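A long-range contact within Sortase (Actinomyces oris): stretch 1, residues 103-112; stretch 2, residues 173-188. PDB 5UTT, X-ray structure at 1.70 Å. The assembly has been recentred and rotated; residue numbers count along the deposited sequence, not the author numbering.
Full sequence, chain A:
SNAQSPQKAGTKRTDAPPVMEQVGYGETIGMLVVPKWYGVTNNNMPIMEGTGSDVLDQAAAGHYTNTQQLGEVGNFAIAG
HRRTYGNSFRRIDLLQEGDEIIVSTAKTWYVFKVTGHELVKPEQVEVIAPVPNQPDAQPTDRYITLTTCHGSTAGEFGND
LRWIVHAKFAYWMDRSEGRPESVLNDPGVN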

ATOM      1  N   VAL A 103       3.147   2.794  -5.901  1.00 12.88           N
ATOM      2  CA  VAL A 103       3.011   1.470  -6.454  1.00 13.12           C
ATOM      3  C   VAL A 103       3.473   1.426  -7.900  1.00 12.96           C
ATOM      4  O   VAL A 103       3.044   2.214  -8.733  1.00 12.54           O
ATOM      5  CB  VAL A 103       1.602   0.854  -6.281  1.00 13.19           C
ATOM      6  CG1 VAL A 103       1.606  -0.590  -6.766  1.00 13.39           C
ATOM      7  CG2 VAL A 103       1.155   1.007  -4.841  1.00 13.55           C
ATOM      8  N   SER A 104       4.354   0.509  -8.208  1.00 13.11           N
ATOM      9  CA  SER A 104       4.743   0.327  -9.609  1.00 13.80           C
ATOM     10  C   SER A 104       4.038  -0.908 -10.188  1.00 13.86           C
ATOM     11  O   SER A 104       4.113  -2.009  -9.633  1.00 14.22           O
ATOM     12  CB  SER A 104       6.254   0.267  -9.772  1.00 14.80           C
ATOM     13  OG  SER A 104       6.821  -0.904  -9.233  1.00 15.98           O
ATOM     14  N   THR A 105       3.423  -0.730 -11.352  1.00 13.10           N
ATOM     15  CA  THR A 105       2.896  -1.857 -12.133  1.00 12.45           C
ATOM     16  C   THR A 105       3.654  -1.917 -13.445  1.00 11.87           C
ATOM     17  O   THR A 105       4.516  -1.062 -13.713  1.00 11.68           O
ATOM     18  CB  THR A 105       1.388  -1.695 -12.371  1.00 12.39           C
ATOM     19  OG1 THR A 105       1.129  -0.573 -13.226  1.00 12.60           O
ATOM     20  CG2 THR A 105       0.660  -1.557 -11.038  1.00 12.23           C
ATOM     21  N   ALA A 106       3.355  -2.907 -14.274  1.00 11.57           N
ATOM     22  CA  ALA A 106       4.052  -3.069 -15.526  1.00 11.77           C
ATOM     23  C   ALA A 106       3.984  -1.826 -16.434  1.00 12.28           C
ATOM     24  O   ALA A 106       4.917  -1.525 -17.187  1.00 12.19           O
ATOM     25  CB  ALA A 106       3.540  -4.282 -16.258  1.00 11.92           C
ATOM     26  N   LYS A 107       2.860  -1.131 -16.384  1.00 12.96           N
ATOM     27  CA  LYS A 107       2.616   0.013 -17.259  1.00 14.07           C
ATOM     28  C   LYS A 107       2.643   1.394 -16.577  1.00 14.12           C
ATOM     29  O   LYS A 107       2.805   2.450 -17.227  1.00 14.23           O
ATOM     30  CB  LYS A 107       1.250  -0.220 -17.940  1.00 14.80           C
ATOM     31  CG  LYS A 107       1.208  -1.512 -18.743  1.00 16.16           C
ATOM     32  CD  LYS A 107      -0.096  -1.775 -19.514  1.00 17.34           C
ATOM     33  CE  LYS A 107      -0.071  -3.184 -20.089  1.00 18.22           C
ATOM     34  NZ  LYS A 107      -1.375  -3.689 -20.588  1.00 19.25           N
ATOM     35  N   THR A 108       2.509   1.409 -15.260  1.00 13.82           N
ATOM     36  CA  THR A 108       2.103   2.613 -14.541  1.00 14.20           C
ATOM     37  C   THR A 108       2.768   2.835 -13.199  1.00 14.36           C
ATOM     38  O   THR A 108       3.018   1.887 -12.496  1.00 13.94           O
ATOM     39  CB  THR A 108       0.556   2.632 -14.354  1.00 14.50           C
ATOM     40  OG1 THR A 108      -0.069   2.428 -15.632  1.00 14.95           O
ATOM     41  CG2 THR A 108       0.075   3.974 -13.711  1.00 14.93           C
ATOM     42  N   TRP A 109       3.116   4.079 -12.878  1.00 13.51           N
ATOM     43  CA  TRP A 109       3.478   4.456 -11.506  1.00 13.67           C
ATOM     44  C   TRP A 109       2.272   5.096 -10.870  1.00 14.01           C
ATOM     45  O   TRP A 109       1.762   6.101 -11.400  1.00 13.49           O
ATOM     46  CB  TRP A 109       4.616   5.464 -11.494  1.00 13.95           C
ATOM     47  CG  TRP A 109       5.930   4.934 -11.958  1.00 14.57           C
ATOM     48  CD1 TRP A 109       6.461   5.053 -13.204  1.00 14.34           C
ATOM     49  CD2 TRP A 109       6.918   4.242 -11.168  1.00 14.51           C
ATOM     50  NE1 TRP A 109       7.696   4.445 -13.264  1.00 14.61           N
ATOM     51  CE2 TRP A 109       8.004   3.952 -12.020  1.00 14.76           C
ATOM     52  CE3 TRP A 109       6.981   3.835  -9.832  1.00 14.89           C
ATOM     53  CZ2 TRP A 109       9.153   3.284 -11.555  1.00 15.01           C
ATOM     54  CZ3 TRP A 109       8.110   3.187  -9.385  1.00 14.89           C
ATOM     55  CH2 TRP A 109       9.177   2.931 -10.241  1.00 14.93           C
ATOM     56  N   TYR A 110       1.801   4.550  -9.744  1.00 13.82           N
ATOM     57  CA  TYR A 110       0.749   5.200  -8.973  1.00 13.88           C
ATOM     58  C   TYR A 110       1.342   5.831  -7.728  1.00 14.10           C
ATOM     59  O   TYR A 110       1.949   5.129  -6.896  1.00 13.64           O
ATOM     60  CB  TYR A 110      -0.303   4.205  -8.545  1.00 14.14           C
ATOM     61  CG  TYR A 110      -1.030   3.501  -9.659  1.00 14.45           C
ATOM     62  CD1 TYR A 110      -0.541   2.323 -10.210  1.00 14.45           C
ATOM     63  CD2 TYR A 110      -2.263   3.956 -10.116  1.00 14.24           C
ATOM     64  CE1 TYR A 110      -1.219   1.655 -11.184  1.00 14.82           C
ATOM     65  CE2 TYR A 110      -2.932   3.289 -11.110  1.00 14.96           C
ATOM     66  CZ  TYR A 110      -2.428   2.135 -11.635  1.00 15.18           C
ATOM     67  OH  TYR A 110      -3.092   1.477 -12.622  1.00 17.01           O
ATOM     68  N   VAL A 111       1.154   7.146  -7.601  1.00 13.89           N
ATOM     69  CA  VAL A 111       1.705   7.850  -6.453  1.00 14.23           C
ATOM     70  C   VAL A 111       0.582   8.408  -5.559  1.00 13.68           C
ATOM     71  O   VAL A 111      -0.277   9.241  -5.985  1.00 13.62           O
ATOM     72  CB  VAL A 111       2.704   8.977  -6.835  1.00 15.17           C
ATOM     73  CG1 VAL A 111       3.161   9.705  -5.579  1.00 15.61           C
ATOM     74  CG2 VAL A 111       3.902   8.498  -7.656  1.00 15.85           C
ATOM     75  N   PHE A 112       0.627   7.955  -4.304  1.00 12.53           N
ATOM     76  CA  PHE A 112      -0.290   8.328  -3.237  1.00 12.41           C
ATOM     77  C   PHE A 112       0.454   9.151  -2.188  1.00 12.98           C
ATOM     78  O   PHE A 112       1.671   8.974  -1.952  1.00 12.70           O
ATOM     79  CB  PHE A 112      -0.932   7.084  -2.585  1.00 11.90           C
ATOM     80  CG  PHE A 112      -1.641   6.187  -3.532  1.00 11.46           C
ATOM     81  CD1 PHE A 112      -0.941   5.259  -4.333  1.00 11.51           C
ATOM     82  CD2 PHE A 112      -3.020   6.175  -3.595  1.00 11.18           C
ATOM     83  CE1 PHE A 112      -1.630   4.411  -5.191  1.00 11.53           C
ATOM     84  CE2 PHE A 112      -3.709   5.352  -4.466  1.00 11.35           C
ATOM     85  CZ  PHE A 112      -3.023   4.459  -5.278  1.00 11.43           C
ATOM     86  N   MET A 173       2.064   8.109 -13.542  1.00 16.19           N
ATOM     87  CA  MET A 173       2.955   8.261 -14.689  1.00 17.53           C
ATOM     88  C   MET A 173       2.935   7.009 -15.528  1.00 17.36           C
ATOM     89  O   MET A 173       2.825   5.901 -14.980  1.00 16.10           O
ATOM     90  CB  MET A 173       4.376   8.558 -14.240  1.00 18.62           C
ATOM     91  CG  MET A 173       4.535   9.782 -13.352  1.00 19.98           C
ATOM     92  SD  MET A 173       6.255  10.109 -12.881  1.00 21.75           S
ATOM     93  CE  MET A 173       6.924  10.555 -14.474  1.00 22.25           C
ATOM     94  N   ASP A 174       3.050   7.165 -16.848  1.00 17.46           N
ATOM     95  CA  ASP A 174       3.318   6.037 -17.734  1.00 19.45           C
ATOM     96  C   ASP A 174       4.751   5.585 -17.478  1.00 19.01           C
ATOM     97  O   ASP A 174       5.666   6.389 -17.580  1.00 18.37           O
ATOM     98  CB  ASP A 174       3.168   6.488 -19.199  1.00 21.57           C
ATOM     99  CG  ASP A 174       3.113   5.338 -20.171  1.00 24.01           C
ATOM    100  OD1 ASP A 174       3.836   4.333 -19.971  1.00 27.17           O
ATOM    101  OD2 ASP A 174       2.353   5.457 -21.165  1.00 28.42           O
ATOM    102  N   ARG A 175       4.952   4.312 -17.134  1.00 18.98           N
ATOM    103  CA  ARG A 175       6.280   3.833 -16.740  1.00 19.35           C
ATOM    104  C   ARG A 175       7.291   3.831 -17.905  1.00 20.06           C
ATOM    105  O   ARG A 175       8.510   3.851 -17.683  1.00 19.44           O
ATOM    106  CB  ARG A 175       6.150   2.427 -16.157  1.00 19.28           C
ATOM    107  CG  ARG A 175       7.426   1.827 -15.589  1.00 20.82           C
ATOM    108  CD  ARG A 175       7.166   0.412 -15.103  1.00 20.94           C
ATOM    109  NE  ARG A 175       8.300  -0.128 -14.353  1.00 23.02           N
ATOM    110  CZ  ARG A 175       8.265  -1.224 -13.599  1.00 24.90           C
ATOM    111  NH1 ARG A 175       7.147  -1.944 -13.479  1.00 26.44           N
ATOM    112  NH2 ARG A 175       9.358  -1.627 -12.959  1.00 25.38           N
ATOM    113  N   SER A 176       6.797   3.781 -19.135  1.00 20.68           N
ATOM    114  CA  SER A 176       7.691   3.852 -20.295  1.00 22.33           C
ATOM    115  C   SER A 176       8.180   5.290 -20.551  1.00 23.38           C
ATOM    116  O   SER A 176       9.170   5.496 -21.257  1.00 23.19           O
ATOM    117  CB  SER A 176       6.985   3.292 -21.523  1.00 23.03           C
ATOM    118  OG  SER A 176       6.004   4.178 -21.987  1.00 22.92           O
ATOM    119  N   GLU A 177       7.477   6.267 -19.970  1.00 23.72           N
ATOM    120  CA  GLU A 177       7.765   7.685 -20.180  1.00 24.32           C
ATOM    121  C   GLU A 177       8.428   8.408 -19.007  1.00 22.00           C
ATOM    122  O   GLU A 177       8.877   9.534 -19.159  1.00 21.81           O
ATOM    123  CB  GLU A 177       6.464   8.394 -20.553  1.00 26.82           C
ATOM    124  CG  GLU A 177       5.864   7.769 -21.808  1.00 30.20           C
ATOM    125  CD  GLU A 177       4.535   8.353 -22.220  1.00 34.05           C
ATOM    126  OE1 GLU A 177       3.966   9.149 -21.444  1.00 37.13           O
ATOM    127  OE2 GLU A 177       4.061   8.012 -23.327  1.00 38.14           O
ATOM    128  N   GLY A 178       8.526   7.771 -17.843  1.00 20.56           N
ATOM    129  CA  GLY A 178       9.108   8.450 -16.710  1.00 19.84           C
ATOM    130  C   GLY A 178       8.801   7.764 -15.390  1.00 18.54           C
ATOM    131  O   GLY A 178       7.997   6.831 -15.338  1.00 17.39           O
ATOM    132  N   ARG A 179       9.422   8.266 -14.335  1.00 18.97           N
ATOM    133  CA  ARG A 179       9.177   7.761 -13.000  1.00 18.80           C
ATOM    134  C   ARG A 179       9.305   8.904 -11.978  1.00 18.62           C
ATOM    135  O   ARG A 179       9.873   9.966 -12.289  1.00 17.78           O
ATOM    136  CB  ARG A 179      10.117   6.598 -12.705  1.00 19.62           C
ATOM    137  CG  ARG A 179      11.529   7.021 -12.392  1.00 20.10           C
ATOM    138  CD  ARG A 179      12.410   5.765 -12.260  1.00 20.60           C
ATOM    139  NE  ARG A 179      13.778   6.141 -11.962  1.00 22.24           N
ATOM    140  CZ  ARG A 179      14.863   5.393 -12.226  1.00 21.78           C
ATOM    141  NH1 ARG A 179      14.758   4.217 -12.803  1.00 21.39           N
ATOM    142  NH2 ARG A 179      16.054   5.852 -11.913  1.00 22.15           N
ATOM    143  N   PRO A 180       8.745   8.717 -10.768  1.00 18.36           N
ATOM    144  CA  PRO A 180       8.834   9.772  -9.772  1.00 18.32           C
ATOM    145  C   PRO A 180      10.251  10.130  -9.372  1.00 19.19           C
ATOM    146  O   PRO A 180      11.120   9.250  -9.270  1.00 17.31           O
ATOM    147  CB  PRO A 180       8.098   9.177  -8.573  1.00 18.05           C
ATOM    148  CG  PRO A 180       7.148   8.224  -9.173  1.00 18.43           C
ATOM    149  CD  PRO A 180       7.929   7.595 -10.278  1.00 18.50           C
ATOM    150  N   GLU A 181      10.453  11.395  -9.045  1.00 19.40           N
ATOM    151  CA  GLU A 181      11.777  11.881  -8.650  1.00 20.86           C
ATOM    152  C   GLU A 181      12.330  11.196  -7.420  1.00 19.27           C
ATOM    153  O   GLU A 181      13.544  11.035  -7.327  1.00 18.45           O
ATOM    154  CB  GLU A 181      11.765  13.386  -8.410  1.00 24.08           C
ATOM    155  CG  GLU A 181      11.759  14.205  -9.702  1.00 26.38           C
ATOM    156  CD  GLU A 181      13.084  14.176 -10.465  1.00 28.91           C
ATOM    157  OE1 GLU A 181      14.148  14.436  -9.845  1.00 33.04           O
ATOM    158  OE2 GLU A 181      13.075  13.911 -11.686  1.00 30.64           O
ATOM    159  N   SER A 182      11.446  10.805  -6.504  1.00 17.88           N
ATOM    160  CA  SER A 182      11.848  10.117  -5.262  1.00 17.90           C
ATOM    161  C   SER A 182      12.405   8.715  -5.509  1.00 17.61           C
ATOM    162  O   SER A 182      13.081   8.151  -4.639  1.00 17.74           O
ATOM    163  CB  SER A 182      10.667   9.986  -4.308  1.00 17.68           C
ATOM    164  OG  SER A 182       9.595   9.273  -4.916  1.00 18.10           O
ATOM    165  N   VAL A 183      12.054   8.121  -6.647  1.00 17.87           N
ATOM    166  CA  VAL A 183      12.472   6.749  -6.918  1.00 17.96           C
ATOM    167  C   VAL A 183      13.966   6.831  -7.243  1.00 18.59           C
ATOM    168  O   VAL A 183      14.352   7.515  -8.175  1.00 19.27           O
ATOM    169  CB  VAL A 183      11.621   6.122  -8.042  1.00 17.97           C
ATOM    170  CG1 VAL A 183      12.298   4.875  -8.617  1.00 18.39           C
ATOM    171  CG2 VAL A 183      10.226   5.808  -7.504  1.00 17.64           C
ATOM    172  N   LEU A 184      14.806   6.138  -6.467  1.00 18.82           N
ATOM    173  CA  LEU A 184      16.256   6.272  -6.581  1.00 19.44           C
ATOM    174  C   LEU A 184      16.884   5.315  -7.582  1.00 19.22           C
ATOM    175  O   LEU A 184      17.974   5.582  -8.070  1.00 20.90           O
ATOM    176  CB  LEU A 184      16.941   6.042  -5.237  1.00 19.71           C
ATOM    177  CG  LEU A 184      16.634   7.037  -4.120  1.00 20.44           C
ATOM    178  CD1 LEU A 184      17.403   6.617  -2.865  1.00 20.44           C
ATOM    179  CD2 LEU A 184      16.948   8.466  -4.541  1.00 21.28           C
ATOM    180  N   ASN A 185      16.228   4.185  -7.801  1.00 19.18           N
ATOM    181  CA  ASN A 185      16.608   3.237  -8.826  1.00 19.61           C
ATOM    182  C   ASN A 185      15.389   2.416  -9.179  1.00 19.28           C
ATOM    183  O   ASN A 185      14.394   2.437  -8.447  1.00 17.13           O
ATOM    184  CB  ASN A 185      17.698   2.294  -8.300  1.00 20.60           C
ATOM    185  CG  ASN A 185      17.252   1.514  -7.069  1.00 21.78           C
ATOM    186  OD1 ASN A 185      16.801   0.383  -7.160  1.00 24.53           O
ATOM    187  ND2 ASN A 185      17.343   2.130  -5.935  1.00 22.64           N
ATOM    188  N   ASP A 186      15.489   1.664 -10.273  1.00 18.17           N
ATOM    189  CA  ASP A 186      14.360   0.878 -10.731  1.00 18.39           C
ATOM    190  C   ASP A 186      14.122  -0.216  -9.711  1.00 17.73           C
ATOM    191  O   ASP A 186      15.039  -1.003  -9.434  1.00 18.07           O
ATOM    192  CB  ASP A 186      14.630   0.276 -12.120  1.00 19.48           C
ATOM    193  CG  ASP A 186      13.357  -0.008 -12.895  1.00 21.49           C
ATOM    194  OD1 ASP A 186      12.311  -0.290 -12.269  1.00 22.64           O
ATOM    195  OD2 ASP A 186      13.410   0.035 -14.145  1.00 23.41           O
ATOM    196  N   PRO A 187      12.908  -0.281  -9.138  1.00 17.06           N
ATOM    197  CA  PRO A 187      12.553  -1.374  -8.239  1.00 17.20           C
ATOM    198  C   PRO A 187      12.435  -2.691  -8.966  1.00 17.32           C
ATOM    199  O   PRO A 187      12.665  -3.751  -8.351  1.00 17.42           O
ATOM    200  CB  PRO A 187      11.206  -0.961  -7.668  1.00 17.18           C
ATOM    201  CG  PRO A 187      10.647  -0.045  -8.684  1.00 16.68           C
ATOM    202  CD  PRO A 187      11.799   0.677  -9.300  1.00 17.03           C
ATOM    203  N   GLY A 188      12.136  -2.632 -10.263  1.00 16.38           N
ATOM    204  CA  GLY A 188      11.928  -3.812 -11.069  1.00 17.57           C
ATOM    205  C   GLY A 188      12.729  -3.724 -12.358  1.00 16.80           C
ATOM    206  O   GLY A 188      13.839  -3.165 -12.401  1.00 17.75           O
TER
HETATM  207  O   HOH W   1       8.651  -2.812 -10.586  1.00 24.73           O
HETATM  208  O   HOH W   2       9.834   4.245 -15.366  1.00 23.64           O

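What fills the apolar centre of the contact? It is the indole of Trp109, the residue with the largest area covered by the other stretch, about which the second stretch curls after leaving its strand. One face of the five-membered ring is covered by CH groups: Pro180 CD lies 3.8 Å from the ring centroid and Arg179 CA 4.0 Å, both close enough to the ring normal to make CH-pi contacts. Pro187 meets the ring at its edge, with its CD 3.6 Å from Trp109 CH2, and Val183 CG2 comes to 3.9 Å from Trp109 CZ3. The type I turn from Pro180 to Val183, closed by a bond from Val183 N to Pro180 O of 3.0 Å, brings both of its end residues to the indole. Pro180 also reaches past Trp109, placing its CG 3.6 Å from Val111 CG2, so that two alternate residues of the strand share one proline.

How is the indole nitrogen satisfied? Gly178 O is near, 3.2 Å from Trp109 NE1, but the angle is too poor for a hydrogen bond. Instead Trp109 NE1 donates to water 2 at 3.0 Å, and the same water lies 2.7 Å from Arg175 O, to which it can donate, so that it is able to link the ring to the backbone of the other stretch.

What fixes the strands beside the indole? Trp109 and Met173 form an antiparallel hydrogen-bonded pair: Trp109 N donates to Met173 O at 2.8 Å, and Met173 N returns a bond to Trp109 O at 3.0 Å. Trp109 CB and Met173 CB are 4.1 Å apart, both side chains on the same face of the sheet, though the end of Met173 leads away. The next pair, Thr108 with Asp174, is non-hydrogen-bonded and has its side chains on the opposite face; Thr108 CA approaches Met173 O at 3.4 Å in a CA-H...O contact. Just beyond the paired strands, Arg175 N donates to Lys107 O, 2.8 Å away, with an almost straight N-H...O angle of 177°.

How does Arg175 finish the polar edge? Its extended side chain runs beside the indole, with CG 3.5 Å from Trp109 NE1, and carries the guanidinium to the segment from Ser104 to Ala106. There Arg175 NH1 donates to Thr105 O at 2.8 Å, the carbonyl lying near the guanidinium plane. Arg175 NH2 donates to water 1 at 2.7 Å, which is also hydrogen-bonded to Ser104 OG at 3.0 Å. A salt bridge with a weak hydrogen bond, Arg175 NH2 to Asp186 OD1 at 3.3 Å, ties the arginine back to its own stretch.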